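Long-range contacts in type IV pilus assembly protein PilF (Thermus thermophilus HB8, PDB 5OIU), which probably acts as the hexameric ATPase motor that couples ATP binding and hydrolysis to the assembly of type IV pili: residues F11-I16 with Y85-I90; I144-G149 with A241-N246; N172-E177 with R205-Q210. All blocks are in the same frame, centred on the assembly; numbering follows the deposited sequence.

Contact 1: F11-I16 with Y85-I90; sequences FVKQVI and YREGAI
Lys13 NZ lies 3.3 Å from Glu87 OE1 in a salt bridge whose hydrogen bond is weak. The pair ties helix 6-22 to strand 79-87, an outermost strand, within this chain, of a six-stranded antiparallel sheet. The helix packs on this sheet, which is consistent with the PAS-like N-terminal domain of secretion ATPases. Helix segment 11-16 and strand segment 85-87 run almost perpendicular, at 94°, with axes 10.8 Å apart.

The lysine chain is extended beyond CG. The glutamate chain bends at its second torsion, and the two side chains cross at about a right angle. OE1 does the touching: besides NZ, it lies 3.5 Å from Lys13 CE.

Tyr85 carries the apolar part. Its CG is anti to the backbone N (chi1 -168°), which directs the ring at the helix. Ile16 puts CG2 over the middle of one ring face, 3.6 Å from the centroid of Tyr85 and 11° off the normal. This is a CH-pi contact. Ile16 CD1 extends the same contact, 3.8 Å from Tyr85 CD1. At the phenol end, Tyr85 OH packs closely on the side of the helix, 3.2 Å from Lys13 CG. Lys13 CG sits at the ring edge, near the plane. Tyr85 therefore touches two helix residues three positions apart, with its face to one and its edge to the other. Met67 of helix 57-67 and Leu94 of strand 90-101 pack on both Ile16 and Tyr85.

Glu87 begins a type II' beta turn, with Gly88 in its second position. The turn links strand 79-87 to strand 90-101. Its last residue makes a marginal contact with the helix, where Ile90 CG2 lies 4.5 Å from Ile16 O.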
ATOM      1  N   PHE C  11      33.794   3.507 -40.312  1.00 57.75           N
ATOM      2  CA  PHE C  11      33.932   2.079 -40.061  1.00 54.57           C
ATOM      3  C   PHE C  11      32.569   1.433 -39.829  1.00 52.64           C
ATOM      4  O   PHE C  11      32.240   0.414 -40.450  1.00 51.43           O
ATOM      5  CB  PHE C  11      34.850   1.842 -38.867  1.00 52.97           C
ATOM      6  CG  PHE C  11      34.982   0.402 -38.511  1.00 55.50           C
ATOM      7  CD1 PHE C  11      35.861  -0.409 -39.211  1.00 57.70           C
ATOM      8  CD2 PHE C  11      34.195  -0.157 -37.507  1.00 50.67           C
ATOM      9  CE1 PHE C  11      35.980  -1.750 -38.907  1.00 56.05           C
ATOM     10  CE2 PHE C  11      34.296  -1.486 -37.205  1.00 49.25           C
ATOM     11  CZ  PHE C  11      35.196  -2.289 -37.906  1.00 57.04           C
ATOM     12  N   VAL C  12      31.772   2.002 -38.923  1.00 45.23           N
ATOM     13  CA  VAL C  12      30.460   1.430 -38.653  1.00 49.84           C
ATOM     14  C   VAL C  12      29.693   1.281 -39.958  1.00 51.23           C
ATOM     15  O   VAL C  12      29.201   0.197 -40.291  1.00 51.78           O
ATOM     16  CB  VAL C  12      29.690   2.282 -37.622  1.00 46.72           C
ATOM     17  CG1 VAL C  12      28.299   1.720 -37.374  1.00 40.50           C
ATOM     18  CG2 VAL C  12      30.443   2.330 -36.319  1.00 44.78           C
ATOM     19  N   LYS C  13      29.647   2.354 -40.754  1.00 52.60           N
ATOM     20  CA  LYS C  13      28.884   2.317 -41.997  1.00 47.80           C
ATOM     21  C   LYS C  13      29.414   1.255 -42.947  1.00 45.80           C
ATOM     22  O   LYS C  13      28.654   0.714 -43.755  1.00 50.16           O
ATOM     23  CB  LYS C  13      28.883   3.695 -42.657  1.00 51.49           C
ATOM     24  CG  LYS C  13      27.901   4.677 -41.995  1.00 57.91           C
ATOM     25  CD  LYS C  13      27.819   6.027 -42.714  1.00 63.87           C
ATOM     26  CE  LYS C  13      26.859   6.985 -41.988  1.00 67.77           C
ATOM     27  NZ  LYS C  13      26.836   8.366 -42.576  1.00 65.83           N
ATOM     28  N   GLN C  14      30.693   0.909 -42.842  1.00 45.59           N
ATOM     29  CA  GLN C  14      31.242  -0.125 -43.710  1.00 43.91           C
ATOM     30  C   GLN C  14      30.854  -1.521 -43.242  1.00 45.46           C
ATOM     31  O   GLN C  14      30.509  -2.377 -44.066  1.00 49.12           O
ATOM     32  CB  GLN C  14      32.766  -0.002 -43.785  1.00 53.57           C
ATOM     33  CG  GLN C  14      33.430  -0.837 -44.886  1.00 53.35           C
ATOM     34  CD  GLN C  14      34.923  -0.524 -45.051  1.00 65.03           C
ATOM     35  OE1 GLN C  14      35.576  -0.026 -44.128  1.00 67.14           O
ATOM     36  NE2 GLN C  14      35.465  -0.817 -46.233  1.00 68.00           N
ATOM     37  N   VAL C  15      30.915  -1.783 -41.936  1.00 41.51           N
ATOM     38  CA  VAL C  15      30.600  -3.134 -41.491  1.00 42.51           C
ATOM     39  C   VAL C  15      29.117  -3.387 -41.674  1.00 43.12           C
ATOM     40  O   VAL C  15      28.707  -4.499 -42.037  1.00 40.07           O
ATOM     41  CB  VAL C  15      31.084  -3.391 -40.035  1.00 43.49           C
ATOM     42  CG1 VAL C  15      30.260  -2.683 -39.009  1.00 41.62           C
ATOM     43  CG2 VAL C  15      31.088  -4.881 -39.723  1.00 42.74           C
ATOM     44  N   ILE C  16      28.294  -2.352 -41.512  1.00 42.95           N
ATOM     45  CA  ILE C  16      26.870  -2.512 -41.777  1.00 47.33           C
ATOM     46  C   ILE C  16      26.628  -2.728 -43.271  1.00 44.19           C
ATOM     47  O   ILE C  16      25.885  -3.641 -43.659  1.00 41.04           O
ATOM     48  CB  ILE C  16      26.071  -1.321 -41.211  1.00 49.12           C
ATOM     49  CG1 ILE C  16      26.451  -1.090 -39.742  1.00 43.83           C
ATOM     50  CG2 ILE C  16      24.541  -1.555 -41.369  1.00 42.53           C
ATOM     51  CD1 ILE C  16      25.480  -0.225 -38.943  1.00 43.15           C
ATOM     52  N   TYR C  85      18.885   2.013 -40.075  1.00 53.56           N
ATOM     53  CA  TYR C  85      19.990   2.357 -40.964  1.00 50.80           C
ATOM     54  C   TYR C  85      19.490   2.569 -42.390  1.00 49.43           C
ATOM     55  O   TYR C  85      18.966   1.644 -43.026  1.00 45.60           O
ATOM     56  CB  TYR C  85      21.030   1.242 -40.919  1.00 50.73           C
ATOM     57  CG  TYR C  85      22.348   1.573 -41.556  1.00 53.62           C
ATOM     58  CD1 TYR C  85      23.314   2.268 -40.857  1.00 53.74           C
ATOM     59  CD2 TYR C  85      22.629   1.176 -42.853  1.00 47.48           C
ATOM     60  CE1 TYR C  85      24.521   2.561 -41.430  1.00 55.79           C
ATOM     61  CE2 TYR C  85      23.826   1.466 -43.431  1.00 53.10           C
ATOM     62  CZ  TYR C  85      24.773   2.164 -42.714  1.00 53.15           C
ATOM     63  OH  TYR C  85      25.986   2.455 -43.291  1.00 62.15           O
ATOM     64  N   ARG C  86      19.669   3.783 -42.899  1.00 48.13           N
ATOM     65  CA  ARG C  86      19.239   4.149 -44.245  1.00 51.29           C
ATOM     66  C   ARG C  86      20.392   4.903 -44.901  1.00 50.58           C
ATOM     67  O   ARG C  86      20.620   6.079 -44.591  1.00 44.54           O
ATOM     68  CB  ARG C  86      17.959   4.980 -44.193  1.00 49.85           C
ATOM     69  CG  ARG C  86      16.671   4.150 -44.030  1.00 53.23           C
ATOM     70  CD  ARG C  86      16.181   4.126 -42.594  1.00 58.98           C
ATOM     71  NE  ARG C  86      15.181   3.084 -42.322  1.00 64.27           N
ATOM     72  CZ  ARG C  86      15.468   1.846 -41.921  1.00 62.94           C
ATOM     73  NH1 ARG C  86      16.724   1.467 -41.761  1.00 59.44           N
ATOM     74  NH2 ARG C  86      14.502   0.974 -41.681  1.00 63.25           N
ATOM     75  N   GLU C  87      21.142   4.200 -45.764  1.00 48.00           N
ATOM     76  CA  GLU C  87      22.198   4.791 -46.597  1.00 47.13           C
ATOM     77  C   GLU C  87      22.028   4.239 -48.009  1.00 42.14           C
ATOM     78  O   GLU C  87      22.383   3.087 -48.268  1.00 39.38           O
ATOM     79  CB  GLU C  87      23.599   4.485 -46.069  1.00 52.94           C
ATOM     80  CG  GLU C  87      23.876   4.926 -44.638  1.00 57.24           C
ATOM     81  CD  GLU C  87      24.008   6.439 -44.485  1.00 63.41           C
ATOM     82  OE1 GLU C  87      25.015   7.015 -44.956  1.00 68.08           O
ATOM     83  OE2 GLU C  87      23.104   7.051 -43.877  1.00 67.69           O
ATOM     84  N   GLY C  88      21.488   5.060 -48.910  1.00 46.60           N
ATOM     85  CA  GLY C  88      21.358   4.680 -50.310  1.00 43.40           C
ATOM     86  C   GLY C  88      20.481   3.450 -50.472  1.00 47.93           C
ATOM     87  O   GLY C  88      19.304   3.441 -50.084  1.00 50.45           O
ATOM     88  N   ALA C  89      21.058   2.391 -51.043  1.00 45.45           N
ATOM     89  CA  ALA C  89      20.383   1.109 -51.228  1.00 45.56           C
ATOM     90  C   ALA C  89      20.463   0.206 -50.007  1.00 50.65           C
ATOM     91  O   ALA C  89      19.786  -0.828 -49.978  1.00 55.86           O
ATOM     92  CB  ALA C  89      20.981   0.360 -52.419  1.00 39.15           C
ATOM     93  N   ILE C  90      21.284   0.556 -49.022  1.00 47.06           N
ATOM     94  CA  ILE C  90      21.456  -0.239 -47.814  1.00 48.88           C
ATOM     95  C   ILE C  90      20.375   0.223 -46.836  1.00 48.27           C
ATOM     96  O   ILE C  90      20.476   1.286 -46.219  1.00 44.84           O
ATOM     97  CB  ILE C  90      22.867  -0.087 -47.237  1.00 47.90           C
ATOM     98  CG1 ILE C  90      23.923  -0.193 -48.347  1.00 49.64           C
ATOM     99  CG2 ILE C  90      23.134  -1.134 -46.176  1.00 50.33           C
ATOM    100  CD1 ILE C  90      24.349  -1.614 -48.673  1.00 46.63           C
TER

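Contact 2: I144-G149 with A241-N246; sequences IFLITG and ATLHTN
Residues Leu146, Ile147 and Thr148 pair in parallel with Ala241, Thr242 and Leu243. The strand segments are twisted by 41° and their axes come within 4.6 Å. Three backbone bonds join them: Ala241 N to Phe145 O, Ile147 N to Ala241 O at 2.8 Å, and Leu243 N to Ile147 O.

Leu146, Thr148, Ala241 and Leu243 share one face of the sheet. There Ala241 CB meets Leu146 CD2 at 3.9 Å and Ile144 CD1 at 4.1 Å. Leu146 CD1 touches Leu243 CD2 at 4.0 Å. Thr148 OG1 is anti to the backbone N (chi1 -164°), which takes it across to the other strand. It lies 2.6 Å from Thr245 OG1 and 3.0 Å from Leu243 O. Thr245 OG1 also hydrogen-bonds to Asp247 O.

The paired ladder ends at Thr148 and Leu243. Next comes Gly149, the first glycine of the Walker A P-loop, whose later residues line the ATP pocket. Thr242 and Ile147 face helix 155-166, which follows that loop. Helix 248-257 packs on Leu146 and Leu243, while strand 269-281 hydrogen-bonds to strand 143-148 through Ile144 and Leu146.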
ATOM      1  N   ILE C 144      -9.784   2.808 -24.815  1.00 36.94           N
ATOM      2  CA  ILE C 144      -8.354   2.619 -25.037  1.00 36.32           C
ATOM      3  C   ILE C 144      -8.075   1.127 -25.083  1.00 35.00           C
ATOM      4  O   ILE C 144      -8.471   0.378 -24.181  1.00 39.31           O
ATOM      5  CB  ILE C 144      -7.500   3.331 -23.972  1.00 36.51           C
ATOM      6  CG1 ILE C 144      -6.017   3.102 -24.224  1.00 31.23           C
ATOM      7  CG2 ILE C 144      -7.916   2.952 -22.547  1.00 34.89           C
ATOM      8  CD1 ILE C 144      -5.175   4.294 -23.802  1.00 28.29           C
ATOM      9  N   PHE C 145      -7.452   0.692 -26.167  1.00 33.08           N
ATOM     10  CA  PHE C 145      -7.059  -0.695 -26.369  1.00 35.53           C
ATOM     11  C   PHE C 145      -5.540  -0.732 -26.328  1.00 34.04           C
ATOM     12  O   PHE C 145      -4.884  -0.010 -27.083  1.00 32.20           O
ATOM     13  CB  PHE C 145      -7.609  -1.209 -27.696  1.00 32.67           C
ATOM     14  CG  PHE C 145      -7.194  -2.579 -28.023  1.00 34.48           C
ATOM     15  CD1 PHE C 145      -7.122  -3.539 -27.037  1.00 37.05           C
ATOM     16  CD2 PHE C 145      -6.867  -2.920 -29.325  1.00 35.23           C
ATOM     17  CE1 PHE C 145      -6.719  -4.815 -27.327  1.00 35.88           C
ATOM     18  CE2 PHE C 145      -6.467  -4.203 -29.627  1.00 34.39           C
ATOM     19  CZ  PHE C 145      -6.401  -5.154 -28.632  1.00 34.94           C
ATOM     20  N   LEU C 146      -4.986  -1.506 -25.398  1.00 38.17           N
ATOM     21  CA  LEU C 146      -3.547  -1.507 -25.143  1.00 38.49           C
ATOM     22  C   LEU C 146      -2.910  -2.717 -25.795  1.00 33.46           C
ATOM     23  O   LEU C 146      -3.373  -3.845 -25.597  1.00 36.52           O
ATOM     24  CB  LEU C 146      -3.241  -1.518 -23.647  1.00 37.39           C
ATOM     25  CG  LEU C 146      -3.618  -0.286 -22.838  1.00 37.65           C
ATOM     26  CD1 LEU C 146      -3.186  -0.468 -21.382  1.00 31.93           C
ATOM     27  CD2 LEU C 146      -2.998   0.960 -23.467  1.00 34.28           C
ATOM     28  N   ILE C 147      -1.871  -2.476 -26.593  1.00 36.79           N
ATOM     29  CA  ILE C 147      -1.053  -3.540 -27.173  1.00 39.75           C
ATOM     30  C   ILE C 147       0.237  -3.612 -26.381  1.00 36.91           C
ATOM     31  O   ILE C 147       0.942  -2.609 -26.232  1.00 37.50           O
ATOM     32  CB  ILE C 147      -0.741  -3.300 -28.661  1.00 39.15           C
ATOM     33  CG1 ILE C 147      -1.983  -2.870 -29.455  1.00 33.15           C
ATOM     34  CG2 ILE C 147      -0.031  -4.535 -29.243  1.00 32.70           C
ATOM     35  CD1 ILE C 147      -3.088  -3.864 -29.463  1.00 35.93           C
ATOM     36  N   THR C 148       0.567  -4.794 -25.906  1.00 38.41           N
ATOM     37  CA  THR C 148       1.608  -4.888 -24.904  1.00 42.67           C
ATOM     38  C   THR C 148       2.481  -6.107 -25.176  1.00 43.61           C
ATOM     39  O   THR C 148       2.044  -7.113 -25.754  1.00 38.51           O
ATOM     40  CB  THR C 148       0.983  -4.912 -23.481  1.00 43.97           C
ATOM     41  OG1 THR C 148       1.978  -4.629 -22.487  1.00 49.50           O
ATOM     42  CG2 THR C 148       0.347  -6.242 -23.171  1.00 36.16           C
ATOM     43  N   GLY C 149       3.737  -5.981 -24.777  1.00 41.82           N
ATOM     44  CA  GLY C 149       4.687  -7.046 -24.900  1.00 40.48           C
ATOM     45  C   GLY C 149       6.061  -6.511 -24.588  1.00 46.88           C
ATOM     46  O   GLY C 149       6.258  -5.302 -24.416  1.00 47.24           O
ATOM     47  N   ALA C 241      -2.950   2.101 -28.105  1.00 36.46           N
ATOM     48  CA  ALA C 241      -1.711   2.551 -27.487  1.00 34.95           C
ATOM     49  C   ALA C 241      -0.859   1.365 -27.087  1.00 33.18           C
ATOM     50  O   ALA C 241      -1.370   0.294 -26.741  1.00 33.76           O
ATOM     51  CB  ALA C 241      -1.970   3.439 -26.271  1.00 35.83           C
ATOM     52  N   THR C 242       0.454   1.581 -27.149  1.00 34.29           N
ATOM     53  CA  THR C 242       1.454   0.551 -26.903  1.00 39.18           C
ATOM     54  C   THR C 242       2.048   0.759 -25.515  1.00 36.29           C
ATOM     55  O   THR C 242       2.377   1.886 -25.141  1.00 43.01           O
ATOM     56  CB  THR C 242       2.542   0.593 -27.981  1.00 40.98           C
ATOM     57  OG1 THR C 242       2.047  -0.026 -29.167  1.00 46.07           O
ATOM     58  CG2 THR C 242       3.778  -0.143 -27.556  1.00 45.75           C
ATOM     59  N   LEU C 243       2.138  -0.320 -24.748  1.00 34.36           N
ATOM     60  CA  LEU C 243       2.680  -0.298 -23.397  1.00 43.08           C
ATOM     61  C   LEU C 243       3.660  -1.450 -23.244  1.00 48.92           C
ATOM     62  O   LEU C 243       3.507  -2.502 -23.866  1.00 48.85           O
ATOM     63  CB  LEU C 243       1.577  -0.417 -22.371  1.00 43.98           C
ATOM     64  CG  LEU C 243       1.785   0.151 -20.983  1.00 45.94           C
ATOM     65  CD1 LEU C 243       1.934   1.651 -21.050  1.00 46.10           C
ATOM     66  CD2 LEU C 243       0.595  -0.231 -20.107  1.00 44.36           C
ATOM     67  N   HIS C 244       4.681  -1.242 -22.429  1.00 53.46           N
ATOM     68  CA  HIS C 244       5.698  -2.260 -22.179  1.00 52.02           C
ATOM     69  C   HIS C 244       5.416  -2.921 -20.832  1.00 53.09           C
ATOM     70  O   HIS C 244       5.671  -2.339 -19.771  1.00 59.44           O
ATOM     71  CB  HIS C 244       7.087  -1.649 -22.239  1.00 47.06           C
ATOM     72  CG  HIS C 244       7.439  -1.133 -23.597  1.00 64.19           C
ATOM     73  ND1 HIS C 244       6.886   0.018 -24.123  1.00 64.51           N
ATOM     74  CD2 HIS C 244       8.269  -1.626 -24.552  1.00 63.73           C
ATOM     75  CE1 HIS C 244       7.371   0.219 -25.337  1.00 61.30           C
ATOM     76  NE2 HIS C 244       8.215  -0.762 -25.619  1.00 68.48           N
ATOM     77  N   THR C 245       4.824  -4.113 -20.900  1.00 43.93           N
ATOM     78  CA  THR C 245       4.636  -5.036 -19.791  1.00 48.11           C
ATOM     79  C   THR C 245       4.802  -6.437 -20.353  1.00 46.85           C
ATOM     80  O   THR C 245       4.742  -6.643 -21.565  1.00 48.99           O
ATOM     81  CB  THR C 245       3.246  -4.929 -19.137  1.00 53.38           C
ATOM     82  OG1 THR C 245       2.253  -5.417 -20.051  1.00 44.54           O
ATOM     83  CG2 THR C 245       2.928  -3.491 -18.747  1.00 49.37           C
ATOM     84  N   ASN C 246       4.982  -7.418 -19.480  1.00 41.19           N
ATOM     85  CA  ASN C 246       5.197  -8.767 -19.973  1.00 48.67           C
ATOM     86  C   ASN C 246       3.939  -9.627 -19.894  1.00 48.58           C
ATOM     87  O   ASN C 246       4.007 -10.847 -20.070  1.00 53.31           O
ATOM     88  CB  ASN C 246       6.378  -9.402 -19.241  1.00 50.05           C
ATOM     89  CG  ASN C 246       7.682  -9.204 -20.010  1.00 59.31           C
ATOM     90  OD1 ASN C 246       8.097  -8.063 -20.247  1.00 63.63           O
ATOM     91  ND2 ASN C 246       8.309 -10.308 -20.448  1.00 52.69           N
TER

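Contact 3: N172-E177 with R205-Q210; sequences NTQTIE and RAFLRQ
Gln174 has CG anti to its backbone N (chi1 178°), which brings CG over the ring of Phe207. The bend at chi2 (69°) then turns the amide back on its own strand. Phe207 has CG anti to its carbonyl carbon, and its ring reaches toward the strand. Gln174 CG stands 3.5 Å from the ring centroid of Phe207, 14° off the normal, as a CH-pi contact.

NE2 of Gln174 donates to Thr175 O at 3.0 Å, with the acceptor in the amide plane. This bond holds the amide in place beside the ring. The same Thr175 O lies at the ring edge, 3.4 Å from Phe207 CZ. Ile176, on the same side of the strand as Gln174, adds its CB at 3.9 Å from Phe207 CZ.

A water bridges the polar ends. It donates to Gln174 OE1 at 2.7 Å and to Gln210 OE1 at 2.6 Å. It also accepts a weak bond from Asn172 ND2 at 3.3 Å. Asn172 ND2 is close to Gln210 O, at 2.8 Å, but the angle is too poor for a hydrogen bond. It bonds instead to Asp211 O.

Gln210 NE2 bonds to Ser97 OG of the second subunit. Arg209 forms a salt bridge with Asp80 of the second subunit, and Leu99 of that subunit packs on Gln174. The contact thus joins strand 173-177 of the mixed sheet to the end of helix 200-206. It is helix-on-sheet packing of a P-loop NTPase core, placed where one subunit of the hexamer meets the next.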
ATOM      1  N   ASN C 172     -11.219  10.537 -38.881  1.00 36.73           N
ATOM      2  CA  ASN C 172      -9.903  11.162 -38.730  1.00 35.28           C
ATOM      3  C   ASN C 172      -9.060  10.281 -37.811  1.00 35.40           C
ATOM      4  O   ASN C 172      -9.341  10.178 -36.610  1.00 35.05           O
ATOM      5  CB  ASN C 172      -9.995  12.591 -38.189  1.00 33.86           C
ATOM      6  CG  ASN C 172      -8.606  13.221 -37.923  1.00 33.80           C
ATOM      7  OD1 ASN C 172      -7.612  12.848 -38.549  1.00 31.30           O
ATOM      8  ND2 ASN C 172      -8.549  14.186 -36.990  1.00 29.56           N
ATOM      9  N   THR C 173      -8.038   9.645 -38.387  1.00 28.46           N
ATOM     10  CA  THR C 173      -7.062   8.842 -37.667  1.00 29.38           C
ATOM     11  C   THR C 173      -5.761   9.620 -37.523  1.00 32.94           C
ATOM     12  O   THR C 173      -5.190  10.066 -38.522  1.00 34.57           O
ATOM     13  CB  THR C 173      -6.804   7.538 -38.408  1.00 34.73           C
ATOM     14  OG1 THR C 173      -8.061   6.881 -38.619  1.00 37.50           O
ATOM     15  CG2 THR C 173      -5.823   6.634 -37.621  1.00 32.82           C
ATOM     16  N   GLN C 174      -5.297   9.767 -36.284  1.00 35.14           N
ATOM     17  CA  GLN C 174      -4.114  10.554 -35.955  1.00 33.35           C
ATOM     18  C   GLN C 174      -3.212   9.765 -35.011  1.00 34.21           C
ATOM     19  O   GLN C 174      -3.667   9.304 -33.956  1.00 36.46           O
ATOM     20  CB  GLN C 174      -4.526  11.881 -35.317  1.00 29.18           C
ATOM     21  CG  GLN C 174      -3.361  12.751 -34.904  1.00 33.08           C
ATOM     22  CD  GLN C 174      -2.614  13.300 -36.096  1.00 35.80           C
ATOM     23  OE1 GLN C 174      -3.155  14.108 -36.866  1.00 30.67           O
ATOM     24  NE2 GLN C 174      -1.365  12.862 -36.268  1.00 31.51           N
ATOM     25  N   THR C 175      -1.938   9.622 -35.379  1.00 31.45           N
ATOM     26  CA  THR C 175      -0.940   8.908 -34.593  1.00 30.26           C
ATOM     27  C   THR C 175       0.092   9.882 -34.027  1.00 35.13           C
ATOM     28  O   THR C 175       0.292  10.981 -34.542  1.00 34.14           O
ATOM     29  CB  THR C 175      -0.208   7.846 -35.432  1.00 33.70           C
ATOM     30  OG1 THR C 175       0.735   8.485 -36.296  1.00 35.11           O
ATOM     31  CG2 THR C 175      -1.153   7.066 -36.302  1.00 33.74           C
ATOM     32  N   ILE C 176       0.749   9.465 -32.947  1.00 34.78           N
ATOM     33  CA  ILE C 176       1.983  10.081 -32.475  1.00 34.95           C
ATOM     34  C   ILE C 176       2.984   8.954 -32.221  1.00 35.16           C
ATOM     35  O   ILE C 176       2.672   7.971 -31.534  1.00 36.32           O
ATOM     36  CB  ILE C 176       1.762  10.954 -31.219  1.00 37.81           C
ATOM     37  CG1 ILE C 176       3.065  11.638 -30.797  1.00 35.88           C
ATOM     38  CG2 ILE C 176       1.130  10.164 -30.085  1.00 31.69           C
ATOM     39  CD1 ILE C 176       3.614  12.556 -31.841  1.00 30.52           C
ATOM     40  N   GLU C 177       4.171   9.072 -32.807  1.00 36.87           N
ATOM     41  CA  GLU C 177       5.062   7.926 -32.954  1.00 37.59           C
ATOM     42  C   GLU C 177       6.506   8.340 -32.720  1.00 35.77           C
ATOM     43  O   GLU C 177       6.903   9.469 -33.018  1.00 42.11           O
ATOM     44  CB  GLU C 177       4.919   7.278 -34.343  1.00 34.33           C
ATOM     45  CG  GLU C 177       3.496   6.888 -34.703  1.00 34.62           C
ATOM     46  CD  GLU C 177       3.414   6.098 -35.989  1.00 43.79           C
ATOM     47  OE1 GLU C 177       4.232   5.164 -36.167  1.00 48.72           O
ATOM     48  OE2 GLU C 177       2.544   6.424 -36.830  1.00 37.46           O
ATOM     49  N   ARG C 205      -2.015  16.327 -26.438  1.00 40.88           N
ATOM     50  CA  ARG C 205      -2.928  17.381 -26.011  1.00 42.68           C
ATOM     51  C   ARG C 205      -3.408  18.217 -27.197  1.00 39.34           C
ATOM     52  O   ARG C 205      -4.580  18.607 -27.263  1.00 41.28           O
ATOM     53  CB  ARG C 205      -2.248  18.264 -24.967  1.00 41.74           C
ATOM     54  CG  ARG C 205      -3.214  18.928 -24.022  1.00 48.24           C
ATOM     55  CD  ARG C 205      -2.469  19.575 -22.831  1.00 65.37           C
ATOM     56  NE  ARG C 205      -2.192  18.703 -21.676  1.00 58.86           N
ATOM     57  CZ  ARG C 205      -3.116  18.062 -20.950  1.00 64.73           C
ATOM     58  NH1 ARG C 205      -4.416  18.150 -21.269  1.00 53.20           N
ATOM     59  NH2 ARG C 205      -2.737  17.311 -19.903  1.00 62.44           N
ATOM     60  N   ALA C 206      -2.522  18.502 -28.147  1.00 36.14           N
ATOM     61  CA  ALA C 206      -2.956  19.204 -29.345  1.00 38.14           C
ATOM     62  C   ALA C 206      -4.012  18.399 -30.102  1.00 41.23           C
ATOM     63  O   ALA C 206      -4.965  18.969 -30.651  1.00 38.01           O
ATOM     64  CB  ALA C 206      -1.753  19.499 -30.228  1.00 34.86           C
ATOM     65  N   PHE C 207      -3.888  17.065 -30.089  1.00 41.80           N
ATOM     66  CA  PHE C 207      -4.831  16.192 -30.782  1.00 35.23           C
ATOM     67  C   PHE C 207      -6.272  16.432 -30.373  1.00 40.06           C
ATOM     68  O   PHE C 207      -7.181  16.106 -31.145  1.00 39.05           O
ATOM     69  CB  PHE C 207      -4.510  14.730 -30.511  1.00 33.25           C
ATOM     70  CG  PHE C 207      -3.288  14.244 -31.200  1.00 34.16           C
ATOM     71  CD1 PHE C 207      -2.446  15.123 -31.858  1.00 27.98           C
ATOM     72  CD2 PHE C 207      -2.972  12.896 -31.172  1.00 36.76           C
ATOM     73  CE1 PHE C 207      -1.324  14.684 -32.478  1.00 28.56           C
ATOM     74  CE2 PHE C 207      -1.825  12.438 -31.809  1.00 36.62           C
ATOM     75  CZ  PHE C 207      -1.011  13.340 -32.467  1.00 32.12           C
ATOM     76  N   LEU C 208      -6.509  16.982 -29.181  1.00 38.40           N
ATOM     77  CA  LEU C 208      -7.885  17.173 -28.730  1.00 45.76           C
ATOM     78  C   LEU C 208      -8.601  18.287 -29.493  1.00 46.07           C
ATOM     79  O   LEU C 208      -9.837  18.312 -29.514  1.00 47.78           O
ATOM     80  CB  LEU C 208      -7.897  17.422 -27.220  1.00 40.10           C
ATOM     81  CG  LEU C 208      -7.424  16.139 -26.517  1.00 42.86           C
ATOM     82  CD1 LEU C 208      -7.602  16.217 -25.012  1.00 34.56           C
ATOM     83  CD2 LEU C 208      -8.148  14.911 -27.110  1.00 39.94           C
ATOM     84  N   ARG C 209      -7.867  19.189 -30.146  1.00 44.40           N
ATOM     85  CA  ARG C 209      -8.482  20.217 -30.973  1.00 44.30           C
ATOM     86  C   ARG C 209      -8.340  19.923 -32.459  1.00 38.95           C
ATOM     87  O   ARG C 209      -8.523  20.817 -33.283  1.00 38.76           O
ATOM     88  CB  ARG C 209      -7.897  21.585 -30.630  1.00 42.85           C
ATOM     89  CG  ARG C 209      -8.602  22.187 -29.428  1.00 53.92           C
ATOM     90  CD  ARG C 209      -8.161  23.608 -29.120  1.00 64.66           C
ATOM     91  NE  ARG C 209      -6.993  23.631 -28.251  1.00 69.65           N
ATOM     92  CZ  ARG C 209      -7.058  23.607 -26.924  1.00 75.52           C
ATOM     93  NH1 ARG C 209      -8.240  23.551 -26.318  1.00 73.53           N
ATOM     94  NH2 ARG C 209      -5.939  23.627 -26.204  1.00 82.30           N
ATOM     95  N   GLN C 210      -8.050  18.674 -32.812  1.00 35.79           N
ATOM     96  CA  GLN C 210      -7.879  18.251 -34.193  1.00 38.12           C
ATOM     97  C   GLN C 210      -9.001  17.353 -34.669  1.00 37.65           C
ATOM     98  O   GLN C 210      -8.847  16.671 -35.691  1.00 34.00           O
ATOM     99  CB  GLN C 210      -6.528  17.549 -34.355  1.00 35.82           C
ATOM    100  CG  GLN C 210      -5.359  18.513 -34.490  1.00 36.23           C
ATOM    101  CD  GLN C 210      -5.061  18.861 -35.952  1.00 37.41           C
ATOM    102  OE1 GLN C 210      -5.156  18.005 -36.828  1.00 37.12           O
ATOM    103  NE2 GLN C 210      -4.701  20.115 -36.214  1.00 35.96           N
TER
HETATM  104  O   HOH W   1      -5.454  15.451 -37.171  1.00 30.60           O

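From the N terminus, contact 1 comes first. It closes a loop of 68 residues within the N-terminal part, tying helix 6-22 to the hairpin end of strand 79-87. Contact 2 opens later, at 144-149, and closes at 241-246, pairing neighbouring strands 143-148 and 238-243. Contact 3 lies wholly between those two segments, so its loop nests in that of contact 2. It joins strand 173-177 to the end of helix 200-206. No loops cross. Contacts 2 and 3 both reach the mixed sheet of the ATPase core, with nearest atoms about 8 Å apart. Contact 1 packs a helix on the separate antiparallel sheet, its centre 32 Å from that of contact 2.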